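Local coordinates for protein alkaline phosphatase (Antarctic bacterium, PDB 2W5V) that probably hydrolyses phosphate monoesters at an active site that holds two zinc ions and one magnesium ion, at residues Gln30-Pro34 against Pro349-Glu353; Asn122-Gly126 against Ser247-Ile251; Phe91-Ile95 against Val111-Val115; Asp162-Phe166 against Leu237-Leu242. The protein carries 1 engineered substitution. Residue numbers count along the deposited sequence, not the author numbering.

Contact 1. Residues Gln30-Pro34 against Pro349-Glu353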
loop_
_atom_site.group_PDB
_atom_site.type_symbol
_atom_site.label_atom_id
_atom_site.label_comp_id
_atom_site.label_asym_id
_atom_site.label_seq_id
_atom_site.Cartn_x
_atom_site.Cartn_y
_atom_site.Cartn_z
ATOM N N GLN B 30 -0.496 16.077 21.020
ATOM C CA GLN B 30 -0.242 17.480 20.716
ATOM C C GLN B 30 0.845 17.618 19.647
ATOM O O GLN B 30 2.038 17.638 19.957
ATOM C CB GLN B 30 0.176 18.224 21.984
ATOM C CG GLN B 30 0.059 19.736 21.896
ATOM C CD GLN B 30 -1.356 20.223 22.141
ATOM O OE1 GLN B 30 -2.094 19.645 22.937
ATOM N NE2 GLN B 30 -1.739 21.296 21.456
ATOM N N LEU B 31 0.428 17.720 18.389
ATOM C CA LEU B 31 1.362 17.770 17.268
ATOM C C LEU B 31 1.869 19.180 16.994
ATOM O O LEU B 31 1.237 20.163 17.365
ATOM C CB LEU B 31 0.705 17.228 15.997
ATOM C CG LEU B 31 0.134 15.812 16.039
ATOM C CD1 LEU B 31 -0.422 15.461 14.667
ATOM C CD2 LEU B 31 1.203 14.822 16.466
ATOM N N LYS B 32 3.012 19.272 16.331
ATOM C CA LYS B 32 3.520 20.563 15.901
ATOM C C LYS B 32 2.633 21.104 14.789
ATOM O O LYS B 32 1.922 20.349 14.129
ATOM C CB LYS B 32 4.957 20.440 15.402
ATOM C CG LYS B 32 5.898 19.800 16.398
ATOM C CD LYS B 32 7.312 20.318 16.217
ATOM C CE LYS B 32 7.823 20.075 14.809
ATOM N NZ LYS B 32 9.189 20.643 14.610
ATOM N N THR B 33 2.692 22.413 14.579
ATOM C CA THR B 33 1.862 23.075 13.582
ATOM C C THR B 33 2.692 23.536 12.387
ATOM O O THR B 33 3.590 24.360 12.538
ATOM C CB THR B 33 1.156 24.284 14.210
ATOM O OG1 THR B 33 0.359 23.834 15.313
ATOM C CG2 THR B 33 0.258 24.982 13.188
ATOM N N PRO B 34 2.399 23.003 11.191
ATOM C CA PRO B 34 3.148 23.433 10.005
ATOM C C PRO B 34 2.737 24.833 9.584
ATOM O O PRO B 34 1.552 25.161 9.652
ATOM C CB PRO B 34 2.701 22.452 8.914
ATOM C CG PRO B 34 1.543 21.683 9.476
ATOM C CD PRO B 34 1.241 22.159 10.855
ATOM N N PRO B 349 6.014 18.812 10.330
ATOM C CA PRO B 349 5.112 19.148 11.438
ATOM C C PRO B 349 3.683 18.742 11.122
ATOM O O PRO B 349 3.158 19.148 10.088
ATOM C CB PRO B 349 5.202 20.675 11.516
ATOM C CG PRO B 349 6.501 21.022 10.914
ATOM C CD PRO B 349 6.795 19.974 9.872
ATOM N N GLY B 350 3.071 17.947 11.994
ATOM C CA GLY B 350 1.705 17.495 11.797
ATOM C C GLY B 350 1.569 16.220 10.977
ATOM O O GLY B 350 0.461 15.708 10.789
ATOM N N SER B 351 2.684 15.696 10.487
ATOM C CA SER B 351 2.623 14.556 9.567
ATOM C C SER B 351 1.997 13.309 10.213
ATOM O O SER B 351 1.441 12.458 9.517
ATOM C CB SER B 351 4.010 14.238 8.982
ATOM O OG SER B 351 4.948 13.933 10.004
ATOM N N GLU B 352 2.064 13.214 11.538
ATOM C CA GLU B 352 1.520 12.051 12.243
ATOM C C GLU B 352 -0.008 11.968 12.101
ATOM O O GLU B 352 -0.597 10.909 12.261
ATOM C CB GLU B 352 1.894 12.082 13.730
ATOM C CG GLU B 352 3.389 11.961 14.034
ATOM C CD GLU B 352 4.187 13.241 13.759
ATOM O OE1 GLU B 352 3.590 14.307 13.461
ATOM O OE2 GLU B 352 5.433 13.172 13.848
ATOM N N GLU B 353 -0.644 13.099 11.816
ATOM C CA GLU B 353 -2.093 13.123 11.653
ATOM C C GLU B 353 -2.556 12.255 10.482
ATOM O O GLU B 353 -3.717 11.837 10.428
ATOM C CB GLU B 353 -2.576 14.564 11.455
ATOM C CG GLU B 353 -4.088 14.698 11.366
ATOM C CD GLU B 353 -4.791 14.244 12.637
ATOM O OE1 GLU B 353 -4.247 14.486 13.736
ATOM O OE2 GLU B 353 -5.890 13.651 12.536
HETATM O O HOH W 1 4.478 16.945 14.597
#
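This is a loop-to-loop contact at the periphery of the fold, where the first modelled residues, leading into strand 36-42, lie across the turn between strands 342-347 and 356-359. About 327 Å² is buried between the loops, all by van der Waals packing. The two prolines meet at the better buried end: Pro34 CB is 4.0 Å from Pro349 CB, and Pro34 CG comes within 3.1 Å of Pro349 O. Further out, the Leu31 side chain packs against the 3-10 turn at Glu352 and Glu353, with Leu31 CD1 3.7 Å from Glu353 N and Leu31 CD2 3.9 Å from Glu352 OE1. That turn is closed by a hydrogen bond of 3.0 Å from Glu353 N to Gly350 O. Gly350 has phi 88°, psi -3°, where a CB would jam against the preceding carbonyl and lie 3.5 Å from Pro34 CG. Water 1 bridges the loops: it accepts from Lys32 N (3.3 Å) and Gly350 N (3.1 Å) and donates to Glu352 OE1 (3.0 Å). Beneath the pair, Pro34 rests on Leu295 of strand 294-299 and on Val370 of helix 362-371; Glu353 also touches Val370, and its carbonyl accepts a hydrogen bond from Lys366 of that helix.

Contact 2. Residues Asn122-Gly126 against Ser247-Ile251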
loop_
_atom_site.group_PDB
_atom_site.type_symbol
_atom_site.label_atom_id
_atom_site.label_comp_id
_atom_site.label_asym_id
_atom_site.label_seq_id
_atom_site.Cartn_x
_atom_site.Cartn_y
_atom_site.Cartn_z
ATOM N N ASN B 122 -4.496 34.529 4.754
ATOM C CA ASN B 122 -3.283 35.218 4.322
ATOM C C ASN B 122 -2.188 34.250 3.865
ATOM O O ASN B 122 -1.001 34.526 4.020
ATOM C CB ASN B 122 -2.756 36.121 5.445
ATOM C CG ASN B 122 -1.698 37.102 4.962
ATOM O OD1 ASN B 122 -1.730 37.557 3.815
ATOM N ND2 ASN B 122 -0.754 37.434 5.841
ATOM N N ILE B 123 -2.592 33.113 3.305
ATOM C CA ILE B 123 -1.637 32.128 2.786
ATOM C C ILE B 123 -1.501 32.267 1.266
ATOM O O ILE B 123 -2.508 32.306 0.552
ATOM C CB ILE B 123 -2.112 30.696 3.100
ATOM C CG1 ILE B 123 -2.515 30.558 4.573
ATOM C CG2 ILE B 123 -1.048 29.667 2.720
ATOM C CD1 ILE B 123 -1.373 30.752 5.541
ATOM N N LYS B 124 -0.271 32.340 0.763
ATOM C CA LYS B 124 -0.034 32.345 -0.687
ATOM C C LYS B 124 -0.232 30.935 -1.290
ATOM O O LYS B 124 0.160 29.937 -0.687
ATOM C CB LYS B 124 1.374 32.868 -0.990
ATOM C CG LYS B 124 1.564 34.367 -0.740
ATOM C CD LYS B 124 0.971 35.191 -1.878
ATOM C CE LYS B 124 1.163 36.684 -1.657
ATOM N NZ LYS B 124 0.441 37.155 -0.446
ATOM N N THR B 125 -0.833 30.850 -2.474
ATOM C CA THR B 125 -1.227 29.549 -3.021
ATOM C C THR B 125 -0.700 29.301 -4.433
ATOM O O THR B 125 -0.579 30.224 -5.238
ATOM C CB THR B 125 -2.762 29.400 -3.040
ATOM O OG1 THR B 125 -3.339 30.475 -3.794
ATOM C CG2 THR B 125 -3.321 29.427 -1.624
ATOM N N GLY B 126 -0.388 28.048 -4.736
ATOM C CA GLY B 126 0.093 27.707 -6.060
ATOM C C GLY B 126 -0.321 26.323 -6.528
ATOM O O GLY B 126 -0.552 25.416 -5.723
ATOM N N SER B 247 6.124 34.860 3.813
ATOM C CA SER B 247 4.728 34.454 3.743
ATOM C C SER B 247 4.600 32.940 3.874
ATOM O O SER B 247 5.468 32.200 3.437
ATOM C CB SER B 247 4.137 34.914 2.411
ATOM O OG SER B 247 2.806 34.463 2.264
ATOM N N ALA B 248 3.516 32.475 4.478
ATOM C CA ALA B 248 3.231 31.045 4.479
ATOM C C ALA B 248 2.617 30.673 3.130
ATOM O O ALA B 248 2.086 31.534 2.428
ATOM C CB ALA B 248 2.290 30.697 5.604
ATOM N N PHE B 249 2.683 29.401 2.763
ATOM C CA PHE B 249 2.176 28.993 1.462
ATOM C C PHE B 249 1.546 27.610 1.447
ATOM O O PHE B 249 1.822 26.770 2.302
ATOM C CB PHE B 249 3.282 29.088 0.398
ATOM C CG PHE B 249 4.440 28.128 0.613
ATOM C CD1 PHE B 249 4.347 26.802 0.199
ATOM C CD2 PHE B 249 5.628 28.563 1.197
ATOM C CE1 PHE B 249 5.408 25.919 0.377
ATOM C CE2 PHE B 249 6.701 27.689 1.373
ATOM C CZ PHE B 249 6.586 26.365 0.965
ATOM N N PHE B 250 0.677 27.402 0.468
ATOM C CA PHE B 250 0.142 26.096 0.146
ATOM C C PHE B 250 0.393 25.840 -1.341
ATOM O O PHE B 250 0.111 26.701 -2.170
ATOM C CB PHE B 250 -1.366 26.047 0.430
ATOM C CG PHE B 250 -2.023 24.805 -0.090
ATOM C CD1 PHE B 250 -2.084 23.656 0.687
ATOM C CD2 PHE B 250 -2.541 24.771 -1.373
ATOM C CE1 PHE B 250 -2.665 22.506 0.203
ATOM C CE2 PHE B 250 -3.130 23.629 -1.871
ATOM C CZ PHE B 250 -3.192 22.487 -1.082
ATOM N N ILE B 251 0.928 24.669 -1.675
ATOM C CA ILE B 251 1.167 24.285 -3.072
ATOM C C ILE B 251 0.620 22.890 -3.321
ATOM O O ILE B 251 0.783 22.001 -2.482
ATOM C CB ILE B 251 2.689 24.266 -3.394
ATOM C CG1 ILE B 251 3.271 25.673 -3.332
ATOM C CG2 ILE B 251 2.964 23.644 -4.757
ATOM C CD1 ILE B 251 4.798 25.691 -3.230
HETATM O O HOH W 2 0.748 36.374 2.337
HETATM O O HOH W 3 1.502 34.317 5.532
#
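Three backbone hydrogen bonds join these segments: Lys124 N to Ala248 O (3.0 Å), Phe250 N to Lys124 O (2.8 Å) and Gly126 N to Phe250 O (2.9 Å). Phe250 thus uses both its N and its O toward residues 124 and 126, the pattern of parallel strands, and the axes agree, 4.7 Å apart and 11° from parallel. CA-H...O contacts lie between these bonds, as from Thr125 CA to Phe250 O (3.3 Å). Toward Asn122 and Ser247, waters join the segments. Water 3 donates to Asn122 O and accepts from Ala248 N, both at 2.9 Å, while water 2 links Asn122 O (3.1 Å), Lys124 NZ (2.9 Å) and Ser247 OG (2.8 Å). Asn122 is the C-prime residue of the Schellman motif that ends helix 114-120. The paired strands 124-129 and 249-255 lie inside the mainly parallel sheet of the alkaline phosphatase fold, with strand 36-42 on the other edge of 249-255. Ile123 packs beside Ala248 and Phe250, its CD1 3.7 Å from Ala248 CB and its CG2 4.3 Å from Phe250 CB. Thr125 and Phe250 face helix 114-120, whereas Lys124, Phe249 and Ile251, on the opposite face, touch Leu242 of helix 230-242.

Contact 3. Residues Phe91-Ile95 against Val111-Val115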
loop_
_atom_site.group_PDB
_atom_site.type_symbol
_atom_site.label_atom_id
_atom_site.label_comp_id
_atom_site.label_asym_id
_atom_site.label_seq_id
_atom_site.Cartn_x
_atom_site.Cartn_y
_atom_site.Cartn_z
ATOM N N PHE B 91 -9.909 15.848 -1.915
ATOM C CA PHE B 91 -8.732 16.475 -1.302
ATOM C C PHE B 91 -8.891 17.990 -1.155
ATOM O O PHE B 91 -8.543 18.571 -0.126
ATOM C CB PHE B 91 -7.475 16.238 -2.140
ATOM C CG PHE B 91 -7.116 14.789 -2.349
ATOM C CD1 PHE B 91 -7.516 13.805 -1.458
ATOM C CD2 PHE B 91 -6.328 14.426 -3.432
ATOM C CE1 PHE B 91 -7.152 12.470 -1.660
ATOM C CE2 PHE B 91 -5.962 13.101 -3.636
ATOM C CZ PHE B 91 -6.372 12.122 -2.748
ATOM N N SER B 92 -9.388 18.638 -2.201
ATOM C CA SER B 92 -9.404 20.097 -2.211
ATOM C C SER B 92 -10.538 20.696 -1.387
ATOM O O SER B 92 -10.393 21.801 -0.869
ATOM C CB SER B 92 -9.477 20.634 -3.641
ATOM O OG SER B 92 -10.743 20.352 -4.213
ATOM N N CYS B 93 -11.660 19.981 -1.282
ATOM C CA CYS B 93 -12.865 20.525 -0.650
ATOM C C CYS B 93 -13.372 19.724 0.548
ATOM O O CYS B 93 -14.167 20.228 1.337
ATOM C CB CYS B 93 -13.989 20.682 -1.676
ATOM S SG CYS B 93 -13.576 21.853 -2.997
ATOM N N GLY B 94 -12.922 18.480 0.677
ATOM C CA GLY B 94 -13.248 17.690 1.852
ATOM C C GLY B 94 -14.600 16.997 1.840
ATOM O O GLY B 94 -15.116 16.614 2.894
ATOM N N ILE B 95 -15.174 16.824 0.653
ATOM C CA ILE B 95 -16.440 16.113 0.517
ATOM C C ILE B 95 -16.338 14.993 -0.513
ATOM O O ILE B 95 -15.552 15.083 -1.455
ATOM C CB ILE B 95 -17.555 17.057 0.056
ATOM C CG1 ILE B 95 -17.160 17.705 -1.275
ATOM C CG2 ILE B 95 -17.830 18.108 1.123
ATOM C CD1 ILE B 95 -18.322 18.150 -2.077
ATOM N N VAL B 111 -18.565 24.281 -3.181
ATOM C CA VAL B 111 -18.144 24.115 -1.806
ATOM C C VAL B 111 -16.791 24.812 -1.643
ATOM O O VAL B 111 -15.994 24.861 -2.584
ATOM C CB VAL B 111 -18.101 22.610 -1.414
ATOM C CG1 VAL B 111 -17.598 21.774 -2.568
ATOM C CG2 VAL B 111 -17.246 22.387 -0.190
ATOM N N LYS B 112 -16.551 25.376 -0.463
ATOM C CA LYS B 112 -15.314 26.109 -0.196
ATOM C C LYS B 112 -14.091 25.189 -0.211
ATOM O O LYS B 112 -14.074 24.167 0.467
ATOM C CB LYS B 112 -15.407 26.802 1.158
ATOM C CG LYS B 112 -14.266 27.759 1.466
ATOM C CD LYS B 112 -14.565 28.483 2.769
ATOM C CE LYS B 112 -13.546 29.567 3.084
ATOM N NZ LYS B 112 -13.853 30.196 4.407
ATOM N N SER B 113 -13.068 25.578 -0.968
ATOM C CA SER B 113 -11.860 24.761 -1.131
ATOM C C SER B 113 -10.731 25.168 -0.187
ATOM O O SER B 113 -10.768 26.235 0.431
ATOM C CB SER B 113 -11.354 24.866 -2.569
ATOM O OG SER B 113 -10.580 26.044 -2.733
ATOM N N ILE B 114 -9.710 24.320 -0.102
ATOM C CA ILE B 114 -8.558 24.597 0.751
ATOM C C ILE B 114 -7.784 25.822 0.245
ATOM O O ILE B 114 -7.205 26.570 1.032
ATOM C CB ILE B 114 -7.625 23.361 0.861
ATOM C CG1 ILE B 114 -6.621 23.539 2.011
ATOM C CG2 ILE B 114 -6.933 23.121 -0.452
ATOM C CD1 ILE B 114 -7.270 23.654 3.387
ATOM N N VAL B 115 -7.778 26.032 -1.068
ATOM C CA VAL B 115 -7.155 27.232 -1.628
ATOM C C VAL B 115 -7.909 28.505 -1.210
ATOM O O VAL B 115 -7.289 29.529 -0.909
ATOM C CB VAL B 115 -7.044 27.143 -3.170
ATOM C CG1 VAL B 115 -6.686 28.491 -3.782
ATOM C CG2 VAL B 115 -6.013 26.084 -3.565
#
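Val111 lies against both Ile95 and Cys93, its CG1 3.7 Å from Ile95 CD1 and 3.9 Å from Cys93 CB. Cys93 SG approaches Ser113 CB at 3.8 Å, and the nearest CA atoms are those of Cys93 and Ser113, 4.4 Å apart. One hydrogen bond joins the segments, from Ile114 N to Ser92 O (2.7 Å); Ser113 CA adds a CA-H...O contact to Ser92 O at 3.3 Å. The end of one helix thus meets the start of another: the last-turn carbonyl of helix 86-93 accepts from the first residue of helix 114-120. Gly94 leaves the helical range with positive phi. Ser113 is the N-cap of the second helix; its OG caps a backbone N just past the segment, and its own N bonds to Glu116 OE1, a reciprocal arrangement consistent with a capping box. Ser92 OG is hydrogen-bonded to Ser140 O, and the Ser113 side chain lies about 5 Å from that of His144, a magnesium ligand observed for this protein although that ion is absent here.

Contact 4. Residues Asp162-Phe166 against Leu237-Leu242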
loop_
_atom_site.group_PDB
_atom_site.type_symbol
_atom_site.label_atom_id
_atom_site.label_comp_id
_atom_site.label_asym_id
_atom_site.label_seq_id
_atom_site.Cartn_x
_atom_site.Cartn_y
_atom_site.Cartn_z
ATOM N N ASP B 162 -8.153 32.665 -6.333
ATOM C CA ASP B 162 -7.254 33.319 -5.390
ATOM C C ASP B 162 -5.791 32.927 -5.625
ATOM O O ASP B 162 -4.892 33.429 -4.949
ATOM C CB ASP B 162 -7.667 32.971 -3.956
ATOM C CG ASP B 162 -9.036 33.525 -3.590
ATOM O OD1 ASP B 162 -9.217 34.763 -3.686
ATOM O OD2 ASP B 162 -9.923 32.725 -3.199
ATOM N N LEU B 163 -5.560 32.035 -6.585
ATOM C CA LEU B 163 -4.214 31.544 -6.877
ATOM C C LEU B 163 -3.212 32.671 -7.087
ATOM O O LEU B 163 -3.514 33.670 -7.745
ATOM C CB LEU B 163 -4.230 30.661 -8.120
ATOM C CG LEU B 163 -4.653 29.215 -7.923
ATOM C CD1 LEU B 163 -4.496 28.469 -9.237
ATOM C CD2 LEU B 163 -3.812 28.585 -6.825
ATOM N N ASP B 164 -2.015 32.495 -6.541
ATOM C CA ASP B 164 -0.939 33.462 -6.703
ATOM C C ASP B 164 0.077 32.984 -7.731
ATOM O O ASP B 164 0.816 33.783 -8.306
ATOM C CB ASP B 164 -0.239 33.676 -5.365
ATOM C CG ASP B 164 -1.186 34.203 -4.296
ATOM O OD1 ASP B 164 -1.605 35.385 -4.377
ATOM O OD2 ASP B 164 -1.509 33.431 -3.369
ATOM N N PHE B 165 0.108 31.673 -7.956
ATOM C CA PHE B 165 1.091 31.063 -8.849
ATOM C C PHE B 165 0.502 29.834 -9.540
ATOM O O PHE B 165 -0.216 29.057 -8.918
ATOM C CB PHE B 165 2.321 30.646 -8.033
ATOM C CG PHE B 165 3.439 30.043 -8.852
ATOM C CD1 PHE B 165 4.524 30.814 -9.244
ATOM C CD2 PHE B 165 3.416 28.702 -9.205
ATOM C CE1 PHE B 165 5.565 30.257 -9.984
ATOM C CE2 PHE B 165 4.452 28.136 -9.948
ATOM C CZ PHE B 165 5.526 28.913 -10.335
ATOM N N PHE B 166 0.815 29.641 -10.816
ATOM C CA PHE B 166 0.516 28.353 -11.443
ATOM C C PHE B 166 1.467 28.069 -12.590
ATOM O O PHE B 166 2.073 28.985 -13.150
ATOM C CB PHE B 166 -0.954 28.258 -11.894
ATOM C CG PHE B 166 -1.301 29.154 -13.061
ATOM C CD1 PHE B 166 -1.069 28.741 -14.366
ATOM C CD2 PHE B 166 -1.870 30.400 -12.848
ATOM C CE1 PHE B 166 -1.391 29.562 -15.442
ATOM C CE2 PHE B 166 -2.196 31.224 -13.916
ATOM C CZ PHE B 166 -1.956 30.801 -15.217
ATOM N N LEU B 237 10.325 26.641 -7.984
ATOM C CA LEU B 237 10.052 28.035 -8.303
ATOM C C LEU B 237 8.835 28.523 -7.507
ATOM O O LEU B 237 8.848 29.623 -6.947
ATOM C CB LEU B 237 9.811 28.195 -9.803
ATOM C CG LEU B 237 9.725 29.625 -10.325
ATOM C CD1 LEU B 237 11.036 30.360 -10.076
ATOM C CD2 LEU B 237 9.387 29.612 -11.803
ATOM N N ALA B 238 7.791 27.696 -7.454
ATOM C CA ALA B 238 6.581 28.029 -6.701
ATOM C C ALA B 238 6.921 28.275 -5.237
ATOM O O ALA B 238 6.460 29.237 -4.630
ATOM C CB ALA B 238 5.550 26.910 -6.822
ATOM N N ILE B 239 7.730 27.392 -4.672
ATOM C CA ILE B 239 8.154 27.550 -3.288
ATOM C C ILE B 239 8.833 28.902 -3.039
ATOM O O ILE B 239 8.496 29.610 -2.087
ATOM C CB ILE B 239 9.089 26.417 -2.862
ATOM C CG1 ILE B 239 8.289 25.121 -2.713
ATOM C CG2 ILE B 239 9.773 26.783 -1.556
ATOM C CD1 ILE B 239 9.164 23.872 -2.560
ATOM N N GLN B 240 9.780 29.264 -3.895
ATOM C CA GLN B 240 10.485 30.532 -3.733
ATOM C C GLN B 240 9.553 31.713 -3.922
ATOM O O GLN B 240 9.619 32.689 -3.178
ATOM C CB GLN B 240 11.643 30.643 -4.720
ATOM C CG GLN B 240 12.625 29.499 -4.657
ATOM C CD GLN B 240 13.763 29.688 -5.631
ATOM O OE1 GLN B 240 14.656 30.511 -5.407
ATOM N NE2 GLN B 240 13.736 28.935 -6.727
ATOM N N PHE B 241 8.683 31.634 -4.921
ATOM C CA PHE B 241 7.813 32.765 -5.213
ATOM C C PHE B 241 6.800 32.978 -4.098
ATOM O O PHE B 241 6.530 34.112 -3.703
ATOM C CB PHE B 241 7.072 32.568 -6.531
ATOM C CG PHE B 241 6.173 33.722 -6.888
ATOM C CD1 PHE B 241 6.697 34.865 -7.475
ATOM C CD2 PHE B 241 4.811 33.665 -6.640
ATOM C CE1 PHE B 241 5.884 35.934 -7.804
ATOM C CE2 PHE B 241 3.984 34.734 -6.970
ATOM C CZ PHE B 241 4.522 35.870 -7.552
ATOM N N LEU B 242 6.235 31.880 -3.602
ATOM C CA LEU B 242 5.156 31.968 -2.627
ATOM C C LEU B 242 5.657 32.286 -1.223
ATOM O O LEU B 242 4.883 32.721 -0.374
ATOM C CB LEU B 242 4.315 30.687 -2.630
ATOM C CG LEU B 242 3.536 30.483 -3.933
ATOM C CD1 LEU B 242 2.837 29.135 -3.929
ATOM C CD2 LEU B 242 2.546 31.630 -4.158
#
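The projecting part is the Phe165 ring, inserted into a hollow on helix 230-242 bordered by Leu237, Ala238, Phe241 and Leu242. With chi1 at -178° the ring extends straight from the strand toward the helix, and 111 Å² of Phe165 is covered. Ala238 forms the shallow floor: its small side chain lets the ring approach closely, with Ala238 CB 3.5 Å from Phe165 CE2 and Ala238 CA 3.9 Å from the ring centroid, only 11° off the normal, a CH-pi contact over the face. Leu237 CD2 stands at the ring edge, 4.2 Å from Phe165 CZ. The Phe241 ring forms another wall, oblique to the Phe165 ring (planes at 42°, centroids 5.9 Å apart). Leu242 closes the hollow near the strand backbone, where its CD2 lies 4.0 Å from Phe165 CB and 3.7 Å from Asp164 CB. The Asp164 carboxylate is engaged elsewhere, by Thr125 N and by a salt bridge to Arg209. Leu242 also touches Lys124 of strand 124-129 and Phe249 and Ile251 of strand 249-255, so the helix packs over three neighbouring strands; such apolar seating on one face of a mainly parallel sheet is typical of the alpha/beta/alpha sandwich of alkaline phosphatases.

In the fold
Contacts 2 and 4 are the buried pair, their centres about 7 Å apart on the same sheet. Contact 2 supplies main-chain bonding within the sheet, contact 4 apolar side-chain packing of a helix upon it, and Asp164 OD2 joins them, 2.8 Å from Thr125 N in a probable hydrogen bond. Contact 3 lies on the other face: Ile114 CG2 is 3.8 Å from Phe250 CZ, so helices 114-120 and 230-242 flank the strands of contact 2 from opposite sides. Contact 1 stands apart, its centre about 18 Å from that of contact 2, and is the most exposed, replacing direct hydrogen bonds with a water bridge; contact 3, partly buried, mixes one backbone bond with aliphatic packing.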